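Local structure of alpha,alpha-trehalose-phosphate synthase (UDP-forming) (Burkholderia multivorans, 5UOF) at residues 245-250 against 358-363; 383-388 against 436-441; 350-355 against 378-383; 390-395 against 424-429. The protein belongs to glycosyltransferase family 20, whose members have the GT-B fold of two Rossmann-like domains facing each other. All blocks are in the same frame, centred on the assembly; numbering follows the deposited sequence.

Contact 1 of 4, residues 245-250 against 358-363; sequences AAVQYG and FFRMSQ. With NA (sodium ion), chain C; EDO (1,2-ethanediol), chain E.
Val247 and Arg360 form the heart of this contact. The CG2 methyl of Val247 sits 3.3 Å above the plane of the Arg360 guanidinium, over its centre. Its nearest atom there is CZ: Val247 CG2 to Arg360 CZ is 3.4 Å. Nearer the backbone, Ala246 CB is 4.1 Å from Arg360 CD. No hydrogen bond joins 245-250 to 358-363.

The arginine reaches this place with a straight chain. Its CG lies anti to the backbone N (chi1 -171°), and the chain stays extended to NE, which takes CD past Ala246 and puts the guanidinium under the Val247 methyl. Arg360 NH1 is hydrogen-bonded to the backbone oxygen of Ser384, which ties the head group to the end of helix 376-384. NH2 forms a long, weak ion pair with Asp386. Ala246 also touches Met356, one turn back on the helix of Arg360.

Further out, helix 352-361 ends beside a sodium ion. The ion is bound by Arg360 O at 2.4 Å, by Ser362 O at 2.3 Å, by two waters and by Gln385 OE1. Ser362 is the first residue to leave helical geometry. Its OG donates back to Phe359 O over 2.8 Å and is also hydrogen-bonded to Tyr381.

The two segments therefore meet without a polar bond between them: a valine methyl packs on the face of a charged group, and Ala246 CB on Arg360 CD. NH1 makes its polar bond to Ser384. The backbone of the same arginine serves the metal, so Arg360 belongs to both the helix packing and the sodium site.

Contact 2 of 4, residues 383-388 against 436-441; sequences ASQDPA and ARHEEN. With NA (sodium ion), chain C.
Gln385 and His438 make the closest carbon contact, with Gln385 CB 3.5 Å from His438 CE1. The methylene meets the imidazole obliquely. The glutamine amide and the ring are steeply inclined, their planes 78° apart. Pro387 approaches another part of the same ring, its CA 4.2 Å from His438 CD2. The proline also meets Glu439, with Pro387 CB 3.6 Å from Glu439 OE2. A chi1 of 175° swings the His438 ring away from its own backbone N and over to the 383-388 backbone.

Direct hydrogen bonds between the segments are absent, and two waters bridge them instead. Water 3 donates to Gln385 O and lies 2.9 Å from His438 NE2, in the ring plane at its edge. Water 4 donates to both Pro387 O and Glu439 OE2.

The contact lies in the GT-B fold, in the domain built on the parallel sheet that includes strand 392-396. Here the chain leaves helix 376-384 and passes helix 431-447 on its way to that strand. An Asx turn shapes the link: Asp386 OD1 accepts from Ala388 N at 2.9 Å.

The metal bond belongs to the far end of Gln385. Its chain bends at chi2 (-55°), and OE1 binds the sodium ion at 2.3 Å. Gln385 OE1 also accepts from Gly391 N, while NE2 donates to the backbone oxygens of Tyr381 and Phe359. The amide is thus gripped at both ends. Water 1, a further ligand of the sodium, accepts from Asp386 N over 3.0 Å.

Contact 3 of 4, residues 350-355 against 378-383; sequences YERNLL and AKEYVA
Segment 350-355 holds the start of helix 352-361, with Glu351 at the N-cap position. Segment 378-383 is helical throughout and belongs to helix 376-384. Leu355 N bonds to Glu351 O in the first turn of the former, and Ala383 N to Lys379 O in the latter. Both helices pack round the parallel sheet of one Rossmann-like domain of the GT-B fold. The backbones stay well apart, and a single salt bridge, Arg352 to Glu380, spans the gap.

With chi1 at 173° and the chain extended to NE, the arginine covers most of the distance. Glu380 points at the other helix from the start, its chain extended beyond CG. The two side chains cross at about a right angle, and the guanidinium and carboxylate planes are 86° apart.

Both terminal nitrogens of the arginine turn to one carboxylate oxygen. Arg352 NH1 donates to Glu380 OE2 over 2.9 Å, with an N-H...O angle of 154°. The second bond, from Arg352 NH2 to Glu380 OE2, is weak at 3.4 Å. The carboxylate oxygen lies near the guanidinium plane, at its edge. The guanidinium meets OE2 from well above the carboxylate plane, so this is not a side-by-side pairing with both oxygens. Arg352 NE donates to the backbone oxygen of Ser28, which holds a further N-H of the guanidinium. Ser28 follows strand 12-16 of the other sheet, so Arg352 links the two Rossmann-like domains.

Water 5 lies beside the bridge and accepts from Arg352 NH2 at 3.0 Å; its approach to Glu380 OE2 is doubtfully short.

Contact 4 of 4, residues 390-395 against 424-429; sequences PGVLVL and ERALSM
Val392 and Ala426 bury the most surface here, and Met429 comes next. They join strand 392-396 to helix 416-428, packing a helix against the parallel sheet of a Rossmann-like domain in the GT-B fold. All the touching residues are buried, and their side chains meet through apolar contacts.

Val392 presents both methyls to the helix. Its CG1 meets the methyl of Ala426, with Val392 CG1 3.7 Å from Ala426 CB. Its CG2, which stands anti to the carbonyl carbon, lies near Ala426 O, and Val392 CG2 to Met429 SD is 3.9 Å. One valine thus touches both Ala426 and Met429.

Ala426 is small enough to let the strand come close. The CA atoms of Val392 and Ala426 are 5.7 Å apart. The same alanine methyl also touches the next inward-facing residue of the strand, with Val394 CG2 4.0 Å from Ala426 CB. Val364 on the neighbouring strand packs against both Val394 and Ala426.

Met429 crosses Val392 at about a right angle. Leu409 of strand 409-411 touches both side chains, and Arg437 of helix 431-447 lies against the methionine. The methionine chain runs straight to SD, then bends at chi3 (-72°). That bend brings its terminal methyl back over the valine, with Met429 CE 4.1 Å from Val392 CG1.

Overall arrangement
From the N terminus, the first segment met is 245-250 on helix 239-248. Contact 1 closes the longest loop when 358-363 returns to it. Contact 3 opens inside that loop, at 350-355, and closes after it, at 378-383, so contacts 1 and 3 cross; both use helix 352-361. Contact 2 then opens on the end of helix 376-384, sharing Ala383 with contact 3, and closes at 436-441. Contact 4 opens and closes within that span, joining strand 392-396 to helix 416-428. Contacts 1 and 2 share the sodium ion, and Gln363 O to Val392 N links contact 1 to contact 4. Together they connect five helices around one parallel sheet, and contact 4 reaches a strand directly.

Contact 1 of 4, residues 245-250 against 358-363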
# COMPACT_ATOMS: atom_id res chain seq x y z
N ALA A 245 -31.85 22.89 1.05
CA ALA A 245 -31.48 23.22 -0.32
C ALA A 245 -32.04 22.20 -1.30
O ALA A 245 -32.55 22.57 -2.37
CB ALA A 245 -29.96 23.31 -0.46
N ALA A 246 -31.93 20.91 -0.97
CA ALA A 246 -32.45 19.88 -1.85
C ALA A 246 -33.93 20.09 -2.11
O ALA A 246 -34.39 20.06 -3.26
CB ALA A 246 -32.18 18.50 -1.24
N VAL A 247 -34.71 20.35 -1.05
CA VAL A 247 -36.14 20.58 -1.20
C VAL A 247 -36.39 21.84 -2.02
O VAL A 247 -37.28 21.88 -2.88
CB VAL A 247 -36.82 20.67 0.18
CG1 VAL A 247 -38.26 21.23 0.07
CG2 VAL A 247 -36.81 19.30 0.84
N GLN A 248 -35.61 22.89 -1.76
CA GLN A 248 -35.79 24.17 -2.44
C GLN A 248 -35.59 24.04 -3.94
O GLN A 248 -36.22 24.77 -4.73
CB GLN A 248 -34.81 25.21 -1.88
CG GLN A 248 -35.23 25.83 -0.56
CD GLN A 248 -34.13 26.70 0.05
OE1 GLN A 248 -33.01 26.77 -0.48
NE2 GLN A 248 -34.43 27.34 1.17
N TYR A 249 -34.73 23.12 -4.36
CA TYR A 249 -34.47 22.85 -5.77
C TYR A 249 -35.31 21.72 -6.33
O TYR A 249 -35.08 21.28 -7.46
CB TYR A 249 -32.99 22.53 -5.97
CG TYR A 249 -32.16 23.76 -6.22
CD1 TYR A 249 -32.21 24.84 -5.35
CD2 TYR A 249 -31.34 23.86 -7.34
CE1 TYR A 249 -31.47 25.99 -5.59
CE2 TYR A 249 -30.59 24.99 -7.58
CZ TYR A 249 -30.66 26.06 -6.70
OH TYR A 249 -29.91 27.19 -6.94
N GLY A 250 -36.30 21.23 -5.58
CA GLY A 250 -37.06 20.07 -6.03
C GLY A 250 -37.93 20.31 -7.25
O GLY A 250 -38.35 19.34 -7.89
N PHE A 358 -31.04 15.84 -6.88
CA PHE A 358 -30.90 14.52 -7.48
C PHE A 358 -30.70 13.46 -6.41
O PHE A 358 -31.27 12.36 -6.50
CB PHE A 358 -29.71 14.46 -8.45
CG PHE A 358 -29.80 15.40 -9.63
CD1 PHE A 358 -31.00 15.90 -10.08
CD2 PHE A 358 -28.63 15.75 -10.30
CE1 PHE A 358 -31.05 16.76 -11.18
CE2 PHE A 358 -28.67 16.60 -11.39
CZ PHE A 358 -29.87 17.11 -11.83
N PHE A 359 -29.85 13.74 -5.42
CA PHE A 359 -29.67 12.79 -4.32
C PHE A 359 -31.00 12.51 -3.64
O PHE A 359 -31.31 11.36 -3.32
CB PHE A 359 -28.68 13.34 -3.29
CG PHE A 359 -27.26 13.44 -3.77
CD1 PHE A 359 -26.80 12.70 -4.85
CD2 PHE A 359 -26.37 14.30 -3.13
CE1 PHE A 359 -25.48 12.80 -5.27
CE2 PHE A 359 -25.06 14.40 -3.54
CZ PHE A 359 -24.61 13.66 -4.61
N ARG A 360 -31.78 13.55 -3.38
CA ARG A 360 -33.02 13.32 -2.65
C ARG A 360 -33.97 12.44 -3.45
O ARG A 360 -34.65 11.58 -2.88
CB ARG A 360 -33.69 14.65 -2.30
CG ARG A 360 -34.91 14.50 -1.35
CD ARG A 360 -35.33 15.89 -0.87
NE ARG A 360 -36.38 15.92 0.16
CZ ARG A 360 -36.16 16.07 1.47
NH1 ARG A 360 -34.92 16.15 1.94
NH2 ARG A 360 -37.18 16.15 2.31
N MET A 361 -34.03 12.62 -4.77
CA MET A 361 -34.89 11.83 -5.65
C MET A 361 -34.48 10.37 -5.68
O MET A 361 -35.32 9.48 -5.84
CB MET A 361 -34.84 12.40 -7.07
CG MET A 361 -35.65 11.63 -8.11
SD MET A 361 -35.41 12.20 -9.81
CE MET A 361 -34.86 13.87 -9.52
N SER A 362 -33.18 10.12 -5.56
CA SER A 362 -32.65 8.78 -5.77
C SER A 362 -32.98 7.85 -4.60
O SER A 362 -33.32 8.27 -3.50
CB SER A 362 -31.14 8.85 -5.95
OG SER A 362 -30.54 9.08 -4.70
N GLN A 363 -32.84 6.55 -4.87
CA GLN A 363 -33.03 5.53 -3.85
C GLN A 363 -31.73 4.98 -3.29
O GLN A 363 -31.74 4.40 -2.20
CB GLN A 363 -33.84 4.37 -4.43
CG GLN A 363 -35.33 4.68 -4.59
CD GLN A 363 -35.63 5.59 -5.77
OE1 GLN A 363 -34.95 5.57 -6.80
NE2 GLN A 363 -36.67 6.40 -5.62
NA NA C . -34.13 9.55 -1.77
C1 EDO E . -37.59 8.96 -9.60
O1 EDO E . -37.47 8.25 -10.84
C2 EDO E . -36.77 8.22 -8.56
O2 EDO E . -37.11 6.83 -8.62
O HOH W 1 -35.63 10.59 -0.15
O HOH W 2 -35.55 7.49 -1.38

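Contact 2 of 4, residues 383-388 against 436-441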
# COMPACT_ATOMS: atom_id res chain seq x y z
N ALA A 383 -27.52 13.62 3.91
CA ALA A 383 -28.18 14.85 4.34
C ALA A 383 -29.31 15.25 3.41
O ALA A 383 -30.25 15.94 3.83
CB ALA A 383 -27.14 15.98 4.44
N SER A 384 -29.25 14.85 2.14
CA SER A 384 -30.26 15.24 1.18
C SER A 384 -31.56 14.44 1.30
O SER A 384 -32.57 14.84 0.72
CB SER A 384 -29.71 15.09 -0.25
OG SER A 384 -28.63 15.97 -0.48
N GLN A 385 -31.56 13.33 2.03
CA GLN A 385 -32.69 12.41 1.93
C GLN A 385 -33.92 12.92 2.67
O GLN A 385 -33.84 13.60 3.69
CB GLN A 385 -32.32 11.03 2.50
CG GLN A 385 -31.15 10.41 1.74
CD GLN A 385 -31.43 10.34 0.25
OE1 GLN A 385 -32.45 9.76 -0.18
NE2 GLN A 385 -30.56 10.94 -0.55
N ASP A 386 -35.09 12.54 2.13
CA ASP A 386 -36.34 12.77 2.83
C ASP A 386 -36.46 11.68 3.90
O ASP A 386 -36.46 10.50 3.56
CB ASP A 386 -37.52 12.70 1.85
CG ASP A 386 -38.86 13.11 2.49
OD1 ASP A 386 -39.06 12.87 3.70
OD2 ASP A 386 -39.71 13.68 1.77
N PRO A 387 -36.51 12.03 5.19
CA PRO A 387 -36.58 10.98 6.22
C PRO A 387 -37.84 10.13 6.14
O PRO A 387 -37.85 9.04 6.73
CB PRO A 387 -36.51 11.75 7.54
CG PRO A 387 -36.98 13.13 7.20
CD PRO A 387 -36.54 13.38 5.78
N ALA A 388 -38.88 10.59 5.44
CA ALA A 388 -40.09 9.78 5.29
C ALA A 388 -39.90 8.64 4.30
O ALA A 388 -40.67 7.67 4.33
CB ALA A 388 -41.26 10.65 4.84
N ALA A 436 -34.07 3.39 9.82
CA ALA A 436 -33.17 3.16 10.94
C ALA A 436 -31.75 3.53 10.55
O ALA A 436 -31.06 4.25 11.29
CB ALA A 436 -33.25 1.70 11.41
N ARG A 437 -31.31 3.08 9.37
CA ARG A 437 -29.95 3.40 8.92
C ARG A 437 -29.80 4.89 8.65
O ARG A 437 -28.76 5.49 8.98
CB ARG A 437 -29.63 2.60 7.66
CG ARG A 437 -29.53 1.10 7.90
CD ARG A 437 -29.35 0.36 6.60
NE ARG A 437 -29.03 -1.04 6.88
CZ ARG A 437 -27.80 -1.48 7.16
NH1 ARG A 437 -26.77 -0.64 7.15
NH2 ARG A 437 -27.61 -2.76 7.43
N HIS A 438 -30.80 5.50 8.02
CA HIS A 438 -30.72 6.92 7.73
C HIS A 438 -30.61 7.74 9.01
O HIS A 438 -29.77 8.65 9.10
CB HIS A 438 -31.94 7.37 6.92
CG HIS A 438 -31.98 8.85 6.70
ND1 HIS A 438 -31.10 9.48 5.84
CD2 HIS A 438 -32.73 9.82 7.26
CE1 HIS A 438 -31.33 10.78 5.86
NE2 HIS A 438 -32.31 11.02 6.72
N GLU A 439 -31.45 7.44 10.01
CA GLU A 439 -31.42 8.24 11.22
C GLU A 439 -30.14 8.00 12.00
O GLU A 439 -29.63 8.92 12.65
CB GLU A 439 -32.64 7.96 12.10
CG GLU A 439 -33.96 8.35 11.44
CD GLU A 439 -34.11 9.86 11.26
OE1 GLU A 439 -33.53 10.61 12.08
OE2 GLU A 439 -34.81 10.29 10.31
N GLU A 440 -29.61 6.78 11.94
CA GLU A 440 -28.30 6.51 12.52
C GLU A 440 -27.22 7.39 11.90
O GLU A 440 -26.44 8.04 12.62
CB GLU A 440 -27.98 5.02 12.34
CG GLU A 440 -26.61 4.58 12.82
CD GLU A 440 -26.43 3.08 12.65
OE1 GLU A 440 -27.44 2.38 12.41
OE2 GLU A 440 -25.30 2.60 12.73
N ASN A 441 -27.19 7.46 10.57
CA ASN A 441 -26.20 8.30 9.89
C ASN A 441 -26.45 9.78 10.13
O ASN A 441 -25.52 10.55 10.36
CB ASN A 441 -26.20 8.00 8.39
CG ASN A 441 -25.49 6.70 8.05
OD1 ASN A 441 -24.72 6.19 8.85
ND2 ASN A 441 -25.74 6.16 6.86
NA NA C . -34.13 9.55 -1.77
O HOH W 3 -32.67 13.86 6.21
O HOH W 1 -35.63 10.59 -0.15
O HOH W 4 -36.27 8.42 8.96
O HOH W 2 -35.55 7.49 -1.38

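Contact 3 of 4, residues 350-355 against 378-383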
# COMPACT_ATOMS: atom_id res chain seq x y z
N TYR A 350 -22.80 20.22 -12.59
CA TYR A 350 -24.13 20.67 -12.19
C TYR A 350 -24.05 21.53 -10.94
O TYR A 350 -23.20 21.29 -10.08
CB TYR A 350 -25.07 19.47 -11.92
CG TYR A 350 -25.28 18.65 -13.16
CD1 TYR A 350 -26.25 19.02 -14.10
CD2 TYR A 350 -24.50 17.54 -13.43
CE1 TYR A 350 -26.44 18.29 -15.24
CE2 TYR A 350 -24.68 16.80 -14.58
CZ TYR A 350 -25.65 17.18 -15.48
OH TYR A 350 -25.82 16.47 -16.64
N GLU A 351 -24.93 22.53 -10.85
CA GLU A 351 -25.10 23.30 -9.62
C GLU A 351 -25.19 22.38 -8.41
O GLU A 351 -25.85 21.34 -8.45
CB GLU A 351 -26.37 24.14 -9.67
CG GLU A 351 -26.30 25.42 -10.42
CD GLU A 351 -27.59 26.19 -10.23
OE1 GLU A 351 -27.89 26.55 -9.07
OE2 GLU A 351 -28.32 26.39 -11.22
N ARG A 352 -24.55 22.80 -7.32
CA ARG A 352 -24.49 21.96 -6.12
C ARG A 352 -25.89 21.63 -5.61
O ARG A 352 -26.16 20.48 -5.26
CB ARG A 352 -23.68 22.67 -5.04
CG ARG A 352 -23.70 21.98 -3.70
CD ARG A 352 -22.83 22.78 -2.73
NE ARG A 352 -22.95 22.30 -1.36
CZ ARG A 352 -22.27 21.27 -0.87
NH1 ARG A 352 -21.41 20.61 -1.65
NH2 ARG A 352 -22.43 20.91 0.40
N ASN A 353 -26.78 22.62 -5.57
CA ASN A 353 -28.10 22.35 -5.00
C ASN A 353 -28.93 21.45 -5.90
O ASN A 353 -29.80 20.72 -5.40
CB ASN A 353 -28.83 23.66 -4.73
CG ASN A 353 -28.29 24.38 -3.52
OD1 ASN A 353 -27.35 23.90 -2.87
ND2 ASN A 353 -28.86 25.53 -3.20
N LEU A 354 -28.67 21.48 -7.21
CA LEU A 354 -29.30 20.52 -8.11
C LEU A 354 -28.86 19.09 -7.78
O LEU A 354 -29.68 18.17 -7.75
CB LEU A 354 -28.95 20.87 -9.56
CG LEU A 354 -29.87 20.36 -10.67
CD1 LEU A 354 -31.26 20.96 -10.52
CD2 LEU A 354 -29.28 20.69 -12.03
N LEU A 355 -27.55 18.89 -7.54
CA LEU A 355 -27.08 17.57 -7.15
C LEU A 355 -27.78 17.08 -5.89
O LEU A 355 -28.13 15.90 -5.78
CB LEU A 355 -25.56 17.57 -6.92
CG LEU A 355 -24.64 17.81 -8.11
CD1 LEU A 355 -23.19 17.69 -7.67
CD2 LEU A 355 -24.94 16.82 -9.24
N ALA A 378 -20.63 11.31 0.20
CA ALA A 378 -21.36 10.37 1.05
C ALA A 378 -22.19 11.10 2.10
O ALA A 378 -23.35 10.75 2.34
CB ALA A 378 -20.40 9.38 1.71
N LYS A 379 -21.63 12.13 2.73
CA LYS A 379 -22.35 12.85 3.77
C LYS A 379 -23.47 13.70 3.16
O LYS A 379 -24.58 13.77 3.71
CB LYS A 379 -21.38 13.72 4.58
CG LYS A 379 -20.27 12.88 5.26
CD LYS A 379 -19.48 13.68 6.28
CE LYS A 379 -18.55 12.76 7.11
NZ LYS A 379 -17.77 13.51 8.16
N GLU A 380 -23.18 14.35 2.02
CA GLU A 380 -24.19 15.12 1.30
C GLU A 380 -25.34 14.24 0.85
O GLU A 380 -26.51 14.67 0.87
CB GLU A 380 -23.57 15.80 0.09
CG GLU A 380 -22.58 16.89 0.45
CD GLU A 380 -21.63 17.24 -0.68
OE1 GLU A 380 -21.78 16.68 -1.79
OE2 GLU A 380 -20.73 18.08 -0.47
N TYR A 381 -25.04 13.01 0.43
CA TYR A 381 -26.10 12.09 0.01
C TYR A 381 -27.08 11.85 1.15
O TYR A 381 -28.30 11.99 0.99
CB TYR A 381 -25.50 10.77 -0.50
CG TYR A 381 -26.63 9.90 -0.99
CD1 TYR A 381 -27.16 10.10 -2.25
CD2 TYR A 381 -27.22 8.96 -0.15
CE1 TYR A 381 -28.24 9.35 -2.69
CE2 TYR A 381 -28.30 8.20 -0.58
CZ TYR A 381 -28.81 8.41 -1.85
OH TYR A 381 -29.90 7.69 -2.29
N VAL A 382 -26.56 11.48 2.33
CA VAL A 382 -27.44 11.23 3.47
C VAL A 382 -28.22 12.48 3.83
O VAL A 382 -29.44 12.45 4.02
CB VAL A 382 -26.60 10.73 4.67
CG1 VAL A 382 -27.45 10.65 5.94
CG2 VAL A 382 -25.96 9.38 4.36
N ALA A 383 -27.52 13.62 3.91
CA ALA A 383 -28.18 14.85 4.34
C ALA A 383 -29.31 15.25 3.41
O ALA A 383 -30.25 15.94 3.83
CB ALA A 383 -27.14 15.98 4.44
O HOH W 5 -20.00 19.58 1.44

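Contact 4 of 4, residues 390-395 against 424-429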
# COMPACT_ATOMS: atom_id res chain seq x y z
N PRO A 390 -36.21 7.50 2.88
CA PRO A 390 -34.82 7.88 2.62
C PRO A 390 -34.05 6.84 1.83
O PRO A 390 -34.27 5.63 1.95
CB PRO A 390 -34.25 8.02 4.04
CG PRO A 390 -35.00 7.01 4.84
CD PRO A 390 -36.40 6.94 4.23
N GLY A 391 -33.13 7.32 1.00
CA GLY A 391 -32.27 6.44 0.23
C GLY A 391 -31.24 5.72 1.09
O GLY A 391 -31.04 6.04 2.26
N VAL A 392 -30.59 4.72 0.48
CA VAL A 392 -29.60 3.88 1.14
C VAL A 392 -28.22 4.24 0.61
O VAL A 392 -28.04 4.33 -0.61
CB VAL A 392 -29.87 2.39 0.90
CG1 VAL A 392 -28.75 1.54 1.53
CG2 VAL A 392 -31.24 2.01 1.45
N LEU A 393 -27.27 4.43 1.51
CA LEU A 393 -25.89 4.73 1.11
C LEU A 393 -25.10 3.43 1.07
O LEU A 393 -25.01 2.72 2.07
CB LEU A 393 -25.24 5.70 2.09
CG LEU A 393 -23.75 5.99 1.89
CD1 LEU A 393 -23.52 6.73 0.59
CD2 LEU A 393 -23.24 6.80 3.06
N VAL A 394 -24.50 3.15 -0.09
CA VAL A 394 -23.54 2.07 -0.25
C VAL A 394 -22.16 2.72 -0.26
O VAL A 394 -21.89 3.55 -1.13
CB VAL A 394 -23.79 1.28 -1.54
CG1 VAL A 394 -22.71 0.22 -1.73
CG2 VAL A 394 -25.16 0.60 -1.49
N LEU A 395 -21.31 2.35 0.70
CA LEU A 395 -20.12 3.14 1.01
C LEU A 395 -18.90 2.25 1.11
O LEU A 395 -18.94 1.22 1.78
CB LEU A 395 -20.31 3.90 2.33
CG LEU A 395 -19.15 4.79 2.80
CD1 LEU A 395 -18.87 5.87 1.79
CD2 LEU A 395 -19.47 5.43 4.15
N GLU A 424 -28.16 -4.55 -4.80
CA GLU A 424 -29.45 -5.24 -4.83
C GLU A 424 -30.16 -5.10 -3.49
O GLU A 424 -31.37 -4.84 -3.44
CB GLU A 424 -29.26 -6.71 -5.19
CG GLU A 424 -30.58 -7.46 -5.33
CD GLU A 424 -30.38 -8.93 -5.67
OE1 GLU A 424 -29.21 -9.35 -5.86
OE2 GLU A 424 -31.39 -9.66 -5.75
N ARG A 425 -29.42 -5.26 -2.39
CA ARG A 425 -30.01 -5.13 -1.07
C ARG A 425 -30.52 -3.71 -0.84
O ARG A 425 -31.62 -3.51 -0.31
CB ARG A 425 -28.99 -5.50 0.00
CG ARG A 425 -29.53 -5.34 1.39
CD ARG A 425 -28.63 -5.94 2.45
NE ARG A 425 -29.17 -5.66 3.78
CZ ARG A 425 -28.48 -5.82 4.90
NH1 ARG A 425 -27.22 -6.27 4.86
NH2 ARG A 425 -29.07 -5.51 6.05
N ALA A 426 -29.72 -2.72 -1.24
CA ALA A 426 -30.13 -1.32 -1.09
C ALA A 426 -31.42 -1.03 -1.85
O ALA A 426 -32.31 -0.33 -1.34
CB ALA A 426 -29.00 -0.41 -1.58
N LEU A 427 -31.53 -1.53 -3.08
CA LEU A 427 -32.69 -1.20 -3.91
C LEU A 427 -33.97 -1.81 -3.36
O LEU A 427 -35.05 -1.26 -3.59
CB LEU A 427 -32.46 -1.68 -5.34
CG LEU A 427 -31.47 -0.87 -6.19
CD1 LEU A 427 -31.00 -1.66 -7.40
CD2 LEU A 427 -32.07 0.50 -6.60
N SER A 428 -33.90 -2.93 -2.65
CA SER A 428 -35.08 -3.60 -2.13
C SER A 428 -35.27 -3.41 -0.63
O SER A 428 -36.18 -4.01 -0.05
CB SER A 428 -35.03 -5.09 -2.47
OG SER A 428 -35.31 -5.31 -3.85
N MET A 429 -34.44 -2.58 0.01
CA MET A 429 -34.45 -2.51 1.47
C MET A 429 -35.79 -1.99 1.99
O MET A 429 -36.28 -0.95 1.51
CB MET A 429 -33.31 -1.62 1.98
CG MET A 429 -33.13 -1.74 3.48
SD MET A 429 -31.76 -0.75 4.09
CE MET A 429 -30.34 -1.68 3.48